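Local coordinates for protein predicted zincin-like metalloprotease (Acidothermus cellulolyticus 11B, PDB 3E11) that is predicted to be a zincin-like metalloprotease, probably hydrolysing peptide bonds with a metal ion, although its function has not been established, at residues Glu44-Tyr49 against Arg91-His96; Ile98-His101 against Asp105-Arg108. One frame throughout, in Å; residues are numbered along the deposited sequence.

Contact 1 of 2, residues Glu44-Tyr49 against Arg91-His96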
ATOM      1  N   GLU A  44      -8.875  12.775   0.524  1.00 18.11           N
ATOM      2  CA  GLU A  44      -9.453  11.633   1.233  1.00 17.43           C
ATOM      3  C   GLU A  44      -8.626  10.322   1.126  1.00 15.98           C
ATOM      4  O   GLU A  44      -8.895   9.371   1.855  1.00 16.12           O
ATOM      5  CB  GLU A  44     -10.861  11.363   0.689  1.00 17.76           C
ATOM      6  N   LEU A  45      -7.658  10.247   0.216  1.00 14.26           N
ATOM      7  CA  LEU A  45      -7.007   8.953  -0.062  1.00 13.08           C
ATOM      8  C   LEU A  45      -5.900   8.625   0.922  1.00 11.66           C
ATOM      9  O   LEU A  45      -5.087   9.497   1.250  1.00 11.18           O
ATOM     10  CB  LEU A  45      -6.379   8.939  -1.451  1.00 13.03           C
ATOM     11  CG  LEU A  45      -7.281   9.145  -2.665  1.00 15.09           C
ATOM     12  CD1 LEU A  45      -6.438   8.989  -3.927  1.00 14.42           C
ATOM     13  CD2 LEU A  45      -8.441   8.165  -2.641  1.00 16.00           C
ATOM     14  N   LEU A  46      -5.817   7.345   1.319  1.00 10.10           N
ATOM     15  CA  LEU A  46      -4.652   6.808   2.041  1.00  9.90           C
ATOM     16  C   LEU A  46      -3.705   6.063   1.097  1.00  8.97           C
ATOM     17  O   LEU A  46      -2.533   5.894   1.387  1.00  9.14           O
ATOM     18  CB  LEU A  46      -5.081   5.855   3.146  1.00 10.37           C
ATOM     19  CG  LEU A  46      -6.152   6.381   4.115  1.00 11.11           C
ATOM     20  CD1 LEU A  46      -6.406   5.364   5.220  1.00 13.00           C
ATOM     21  CD2 LEU A  46      -5.728   7.716   4.675  1.00 13.12           C
ATOM     22  N   GLY A  47      -4.256   5.594  -0.015  1.00  8.69           N
ATOM     23  CA  GLY A  47      -3.494   4.865  -0.990  1.00  9.27           C
ATOM     24  C   GLY A  47      -4.155   4.877  -2.344  1.00  9.44           C
ATOM     25  O   GLY A  47      -5.318   5.308  -2.468  1.00  8.24           O
ATOM     26  N   LEU A  48      -3.413   4.411  -3.356  1.00  9.33           N
ATOM     27  CA  LEU A  48      -3.924   4.400  -4.741  1.00  9.42           C
ATOM     28  C   LEU A  48      -3.229   3.299  -5.533  1.00  9.56           C
ATOM     29  O   LEU A  48      -2.016   3.184  -5.469  1.00  9.90           O
ATOM     30  CB  LEU A  48      -3.660   5.759  -5.408  1.00  9.23           C
ATOM     31  CG  LEU A  48      -3.975   5.895  -6.896  1.00 10.45           C
ATOM     32  CD1 LEU A  48      -5.465   5.729  -7.135  1.00 11.82           C
ATOM     33  CD2 LEU A  48      -3.470   7.213  -7.453  1.00  9.29           C
ATOM     34  N   TYR A  49      -3.995   2.471  -6.241  1.00  9.36           N
ATOM     35  CA  TYR A  49      -3.415   1.424  -7.060  1.00  8.75           C
ATOM     36  C   TYR A  49      -3.176   2.023  -8.432  1.00  8.68           C
ATOM     37  O   TYR A  49      -4.087   2.615  -9.043  1.00  8.24           O
ATOM     38  CB  TYR A  49      -4.324   0.190  -7.170  1.00  8.57           C
ATOM     39  CG  TYR A  49      -3.621  -0.990  -7.790  1.00  7.80           C
ATOM     40  CD1 TYR A  49      -3.469  -1.107  -9.185  1.00  7.09           C
ATOM     41  CD2 TYR A  49      -3.109  -2.000  -7.000  1.00  6.77           C
ATOM     42  CE1 TYR A  49      -2.824  -2.198  -9.738  1.00  5.83           C
ATOM     43  CE2 TYR A  49      -2.433  -3.059  -7.539  1.00  8.14           C
ATOM     44  CZ  TYR A  49      -2.295  -3.168  -8.894  1.00  8.67           C
ATOM     45  OH  TYR A  49      -1.643  -4.254  -9.382  1.00  8.64           O
ATOM     46  N   ARG A  91      -0.603  -1.375   6.335  1.00  8.28           N
ATOM     47  CA  ARG A  91      -0.901  -2.750   5.960  1.00  9.01           C
ATOM     48  C   ARG A  91      -2.340  -2.858   5.469  1.00  8.46           C
ATOM     49  O   ARG A  91      -2.604  -3.457   4.430  1.00  8.68           O
ATOM     50  CB  ARG A  91      -0.664  -3.710   7.135  1.00  8.51           C
ATOM     51  CG  ARG A  91      -0.675  -5.172   6.724  1.00 11.46           C
ATOM     52  CD  ARG A  91      -0.359  -6.039   7.915  1.00 12.36           C
ATOM     53  NE  ARG A  91       1.050  -5.932   8.339  1.00 14.37           N
ATOM     54  CZ  ARG A  91       1.459  -5.751   9.599  1.00 17.35           C
ATOM     55  NH1 ARG A  91       0.582  -5.617  10.602  1.00 19.02           N
ATOM     56  NH2 ARG A  91       2.762  -5.698   9.871  1.00 12.21           N
ATOM     57  N   LYS A  92      -3.264  -2.259   6.219  1.00  9.42           N
ATOM     58  CA  LYS A  92      -4.672  -2.365   5.896  1.00 10.11           C
ATOM     59  C   LYS A  92      -4.917  -1.735   4.524  1.00  8.91           C
ATOM     60  O   LYS A  92      -5.663  -2.272   3.728  1.00  7.68           O
ATOM     61  CB  LYS A  92      -5.533  -1.722   6.970  1.00  9.62           C
ATOM     62  CG  LYS A  92      -6.953  -1.506   6.576  1.00 12.02           C
ATOM     63  CD  LYS A  92      -7.758  -0.853   7.703  1.00 13.71           C
ATOM     64  CE  LYS A  92      -9.120  -0.424   7.175  1.00 17.05           C
ATOM     65  NZ  LYS A  92     -10.036   0.075   8.242  1.00 18.43           N
ATOM     66  N   THR A  93      -4.238  -0.633   4.256  1.00  7.88           N
ATOM     67  CA  THR A  93      -4.381   0.090   3.000  1.00  8.35           C
ATOM     68  C   THR A  93      -3.886  -0.709   1.787  1.00  8.52           C
ATOM     69  O   THR A  93      -4.600  -0.818   0.788  1.00  8.31           O
ATOM     70  CB  THR A  93      -3.673   1.456   3.082  1.00  8.35           C
ATOM     71  OG1 THR A  93      -4.295   2.226   4.112  1.00  8.37           O
ATOM     72  CG2 THR A  93      -3.746   2.215   1.750  1.00 10.53           C
ATOM     73  N   VAL A  94      -2.690  -1.269   1.897  1.00  8.80           N
ATOM     74  CA  VAL A  94      -2.116  -2.129   0.858  1.00  8.90           C
ATOM     75  C   VAL A  94      -3.045  -3.326   0.585  1.00  8.60           C
ATOM     76  O   VAL A  94      -3.351  -3.637  -0.585  1.00  7.56           O
ATOM     77  CB  VAL A  94      -0.695  -2.599   1.233  1.00  9.22           C
ATOM     78  CG1 VAL A  94      -0.178  -3.585   0.208  1.00 10.50           C
ATOM     79  CG2 VAL A  94       0.273  -1.412   1.343  1.00  9.97           C
ATOM     80  N   VAL A  95      -3.481  -4.009   1.652  1.00  7.95           N
ATOM     81  CA  VAL A  95      -4.351  -5.183   1.485  1.00  8.78           C
ATOM     82  C   VAL A  95      -5.694  -4.817   0.822  1.00  9.08           C
ATOM     83  O   VAL A  95      -6.170  -5.511  -0.098  1.00 10.07           O
ATOM     84  CB  VAL A  95      -4.587  -5.923   2.812  1.00  8.80           C
ATOM     85  CG1 VAL A  95      -5.660  -6.994   2.647  1.00  8.56           C
ATOM     86  CG2 VAL A  95      -3.298  -6.582   3.253  1.00  9.78           C
ATOM     87  N   HIS A  96      -6.299  -3.716   1.238  1.00  9.08           N
ATOM     88  CA  HIS A  96      -7.495  -3.242   0.537  1.00  9.00           C
ATOM     89  C   HIS A  96      -7.259  -2.908  -0.915  1.00  8.81           C
ATOM     90  O   HIS A  96      -8.078  -3.242  -1.777  1.00  9.19           O
ATOM     91  CB  HIS A  96      -8.128  -2.058   1.274  1.00  9.75           C
ATOM     92  CG  HIS A  96      -8.841  -2.477   2.519  1.00 12.07           C
ATOM     93  ND1 HIS A  96     -10.153  -2.156   2.775  1.00 15.84           N
ATOM     94  CD2 HIS A  96      -8.434  -3.255   3.551  1.00 14.78           C
ATOM     95  CE1 HIS A  96     -10.504  -2.670   3.943  1.00 16.69           C
ATOM     96  NE2 HIS A  96      -9.479  -3.344   4.430  1.00 15.92           N
TER
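Thr-93 meets both Leu-46 and Gly-47, and in doing so illustrates how one small branched side chain can join a helix to the edge of a sheet. Its CG2 methyl lies 3.8 Å from Gly-47 CA, while its OG1 lies 3.8 Å from Leu-46 CB. The two branches are sorted by the first torsion, -62°, which sets CG2 anti to the backbone N and leaves OG1 beside it. Leu-46 crosses the threonine at about a right angle and also brings CD1 near, 3.9 Å from Thr-93 OG1. At Gly-47 the fit depends on a bare backbone, because a CB there would stand only 2.6 Å from Thr-93 CG2. No hydrogen bond spans the contact; the hydroxyl of Thr-93 is instead bonded to Glu-89 O, one turn back along the helix, so this buried oxygen is satisfied while its flank packs on leucine carbons.

Further out, Ile-76 touches both Leu-46 and Thr-93, and Ile-71 of the central strand also lies against Thr-93. Backbone hydrogen bonds of Leu-46 with Tyr-72 and of Leu-48 with Ile-70 join this edge to strand 67-72. An antiparallel edge strand lying over the helix with the HExxH pattern is the architecture expected of a zincin-like metallopeptidase.

Contact 2 of 2, residues Ile98-His101 against Asp105-Arg108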
ATOM      1  N   ILE A  98      -4.897  -4.041  -2.953  1.00  7.20           N
ATOM      2  CA  ILE A  98      -4.656  -5.229  -3.768  1.00  6.93           C
ATOM      3  C   ILE A  98      -5.942  -6.049  -3.939  1.00  7.69           C
ATOM      4  O   ILE A  98      -6.245  -6.533  -5.043  1.00  7.90           O
ATOM      5  CB  ILE A  98      -3.451  -6.071  -3.239  1.00  6.51           C
ATOM      6  CG1 ILE A  98      -2.960  -7.015  -4.344  1.00  5.04           C
ATOM      7  CG2 ILE A  98      -3.757  -6.795  -1.959  1.00  6.63           C
ATOM      8  CD1 ILE A  98      -2.442  -6.286  -5.580  1.00  5.22           C
ATOM      9  N   ALA A  99      -6.724  -6.151  -2.875  1.00  8.11           N
ATOM     10  CA  ALA A  99      -7.972  -6.909  -2.922  1.00  9.23           C
ATOM     11  C   ALA A  99      -8.947  -6.308  -3.946  1.00  9.86           C
ATOM     12  O   ALA A  99      -9.540  -7.019  -4.763  1.00 10.31           O
ATOM     13  CB  ALA A  99      -8.580  -6.948  -1.548  1.00  9.18           C
ATOM     14  N   HIS A 100      -9.073  -4.987  -3.914  1.00 10.44           N
ATOM     15  CA  HIS A 100      -9.982  -4.274  -4.801  1.00 11.78           C
ATOM     16  C   HIS A 100      -9.515  -4.370  -6.247  1.00 12.16           C
ATOM     17  O   HIS A 100     -10.338  -4.481  -7.160  1.00 11.47           O
ATOM     18  CB  HIS A 100     -10.142  -2.802  -4.373  1.00 12.19           C
ATOM     19  CG  HIS A 100     -10.743  -2.625  -3.012  1.00 14.37           C
ATOM     20  ND1 HIS A 100     -10.699  -1.427  -2.330  1.00 14.79           N
ATOM     21  CD2 HIS A 100     -11.384  -3.499  -2.196  1.00 14.97           C
ATOM     22  CE1 HIS A 100     -11.285  -1.570  -1.154  1.00 14.96           C
ATOM     23  NE2 HIS A 100     -11.707  -2.820  -1.047  1.00 15.85           N
ATOM     24  N   HIS A 101      -8.199  -4.387  -6.461  1.00 11.81           N
ATOM     25  CA  HIS A 101      -7.645  -4.540  -7.803  1.00 11.75           C
ATOM     26  C   HIS A 101      -8.070  -5.867  -8.440  1.00 11.83           C
ATOM     27  O   HIS A 101      -8.257  -5.939  -9.652  1.00 11.90           O
ATOM     28  CB  HIS A 101      -6.112  -4.443  -7.778  1.00 11.98           C
ATOM     29  CG  HIS A 101      -5.459  -4.832  -9.070  1.00 12.99           C
ATOM     30  ND1 HIS A 101      -5.549  -4.069 -10.214  1.00 13.90           N
ATOM     31  CD2 HIS A 101      -4.723  -5.921  -9.402  1.00 15.06           C
ATOM     32  CE1 HIS A 101      -4.867  -4.650 -11.184  1.00 12.20           C
ATOM     33  NE2 HIS A 101      -4.364  -5.781 -10.722  1.00 14.32           N
ATOM     34  N   ASP A 105     -14.243  -7.413  -2.612  1.00 17.03           N
ATOM     35  CA  ASP A 105     -14.838  -6.296  -1.891  1.00 18.73           C
ATOM     36  C   ASP A 105     -14.650  -6.427  -0.396  1.00 19.01           C
ATOM     37  O   ASP A 105     -14.158  -7.448   0.110  1.00 18.99           O
ATOM     38  CB  ASP A 105     -16.322  -6.202  -2.190  1.00 19.36           C
ATOM     39  CG  ASP A 105     -17.096  -7.391  -1.663  1.00 21.57           C
ATOM     40  OD1 ASP A 105     -17.784  -7.246  -0.632  1.00 24.79           O
ATOM     41  OD2 ASP A 105     -17.004  -8.467  -2.283  1.00 25.24           O
ATOM     42  N   ASP A 106     -15.077  -5.391   0.314  1.00 19.20           N
ATOM     43  CA  ASP A 106     -14.823  -5.296   1.750  1.00 19.51           C
ATOM     44  C   ASP A 106     -15.578  -6.338   2.570  1.00 18.48           C
ATOM     45  O   ASP A 106     -15.103  -6.723   3.638  1.00 18.07           O
ATOM     46  CB  ASP A 106     -15.077  -3.868   2.250  1.00 19.92           C
ATOM     47  CG  ASP A 106     -13.982  -2.909   1.828  1.00 22.48           C
ATOM     48  OD1 ASP A 106     -12.816  -3.160   2.195  1.00 27.86           O
ATOM     49  OD2 ASP A 106     -14.267  -1.915   1.128  1.00 25.25           O
ATOM     50  N   GLU A 107     -16.707  -6.834   2.061  1.00 17.62           N
ATOM     51  CA  GLU A 107     -17.441  -7.882   2.769  1.00 17.38           C
ATOM     52  C   GLU A 107     -16.633  -9.179   2.731  1.00 17.09           C
ATOM     53  O   GLU A 107     -16.560  -9.891   3.729  1.00 17.08           O
ATOM     54  CB  GLU A 107     -18.820  -8.123   2.164  1.00 17.21           C
ATOM     55  CG  GLU A 107     -19.827  -7.013   2.365  1.00 17.83           C
ATOM     56  CD  GLU A 107     -21.198  -7.395   1.818  1.00 17.63           C
ATOM     57  N   ARG A 108     -16.046  -9.478   1.574  1.00 16.60           N
ATOM     58  CA  ARG A 108     -15.155 -10.628   1.421  1.00 16.98           C
ATOM     59  C   ARG A 108     -13.889 -10.456   2.265  1.00 17.55           C
ATOM     60  O   ARG A 108     -13.410 -11.420   2.860  1.00 16.77           O
ATOM     61  CB  ARG A 108     -14.753 -10.836  -0.048  1.00 16.93           C
ATOM     62  CG  ARG A 108     -15.868 -11.156  -1.053  1.00 17.48           C
ATOM     63  CD  ARG A 108     -16.577 -12.476  -0.784  1.00 19.20           C
ATOM     64  NE  ARG A 108     -17.465 -12.356   0.367  1.00 21.01           N
ATOM     65  CZ  ARG A 108     -18.699 -11.842   0.350  1.00 22.46           C
ATOM     66  NH1 ARG A 108     -19.257 -11.407  -0.776  1.00 23.26           N
ATOM     67  NH2 ARG A 108     -19.394 -11.770   1.481  1.00 21.87           N
TER
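His-100 reaches Asp-106 across the turn that ends helix 83-101, a small example of how a histidine and a carboxylate can be gathered from two consecutive helices. Starting at CB, the first torsion of His-100, -63°, places CG anti to the carbonyl carbon, beside the backbone N, and from there the ring extends until its NE2 tip meets Asp-106. The CD2 corner of the ring passes Asp-105 CA loosely, at 4.5 Å, approaching it obliquely. CE1, on the other side of the tip, lies 3.8 Å from Asp-106 OD2. Between them NE2 gives a weak hydrogen bond to Asp-106 OD1, 3.4 Å long with an angle of 151° at the hydrogen. OD1 sits at the ring edge, in the imidazole plane, yet the carboxylate is turned 86° from that plane, so the two flat groups stand almost perpendicular.

Asp-105 is the N-cap of helix 106-110 and takes Glu-107 N on OD1 at 2.9 Å, from above the carboxylate plane, which probably helps to set the first turn that carries Asp-106. Leu-109, a little further on, packs against both Ala-99 and His-100.

With an alanine in place of Asp-106, His-100 NE2 would probably be left without its carboxylate mate and the imidazole would be less restrained in rotation.

His-96 and His-100 belong to an HExxH pattern, here without a bound metal, and Asp-106 follows at the spacing of the third ligand in the extended metzincin-type motif. A weak, long bond between NE2 and a carboxylate is consistent with groups arranged to share a metal ion rather than to grip each other.

From the N terminus, the chain passes helix 7-19 and strand 32-37 before reaching segment 44-49, the first side of contact 1. It then runs through strand 67-72 and helix 73-78 into helix 83-101, where contact 1 closes a loop of 41 intervening residues. Contact 2 follows in series, neither enclosed by the first nor crossing it, and spans a turn of just three residues before helix 106-110. Helix 83-101 serves both: its middle meets the sheet edge, its end the C-terminal helix. The two contacts also meet directly, with Tyr-49 stacked on His-101 and His-96 ND1 2.9 Å from Asp-106 OD1, which brings sheet, long helix and C-terminal helix together.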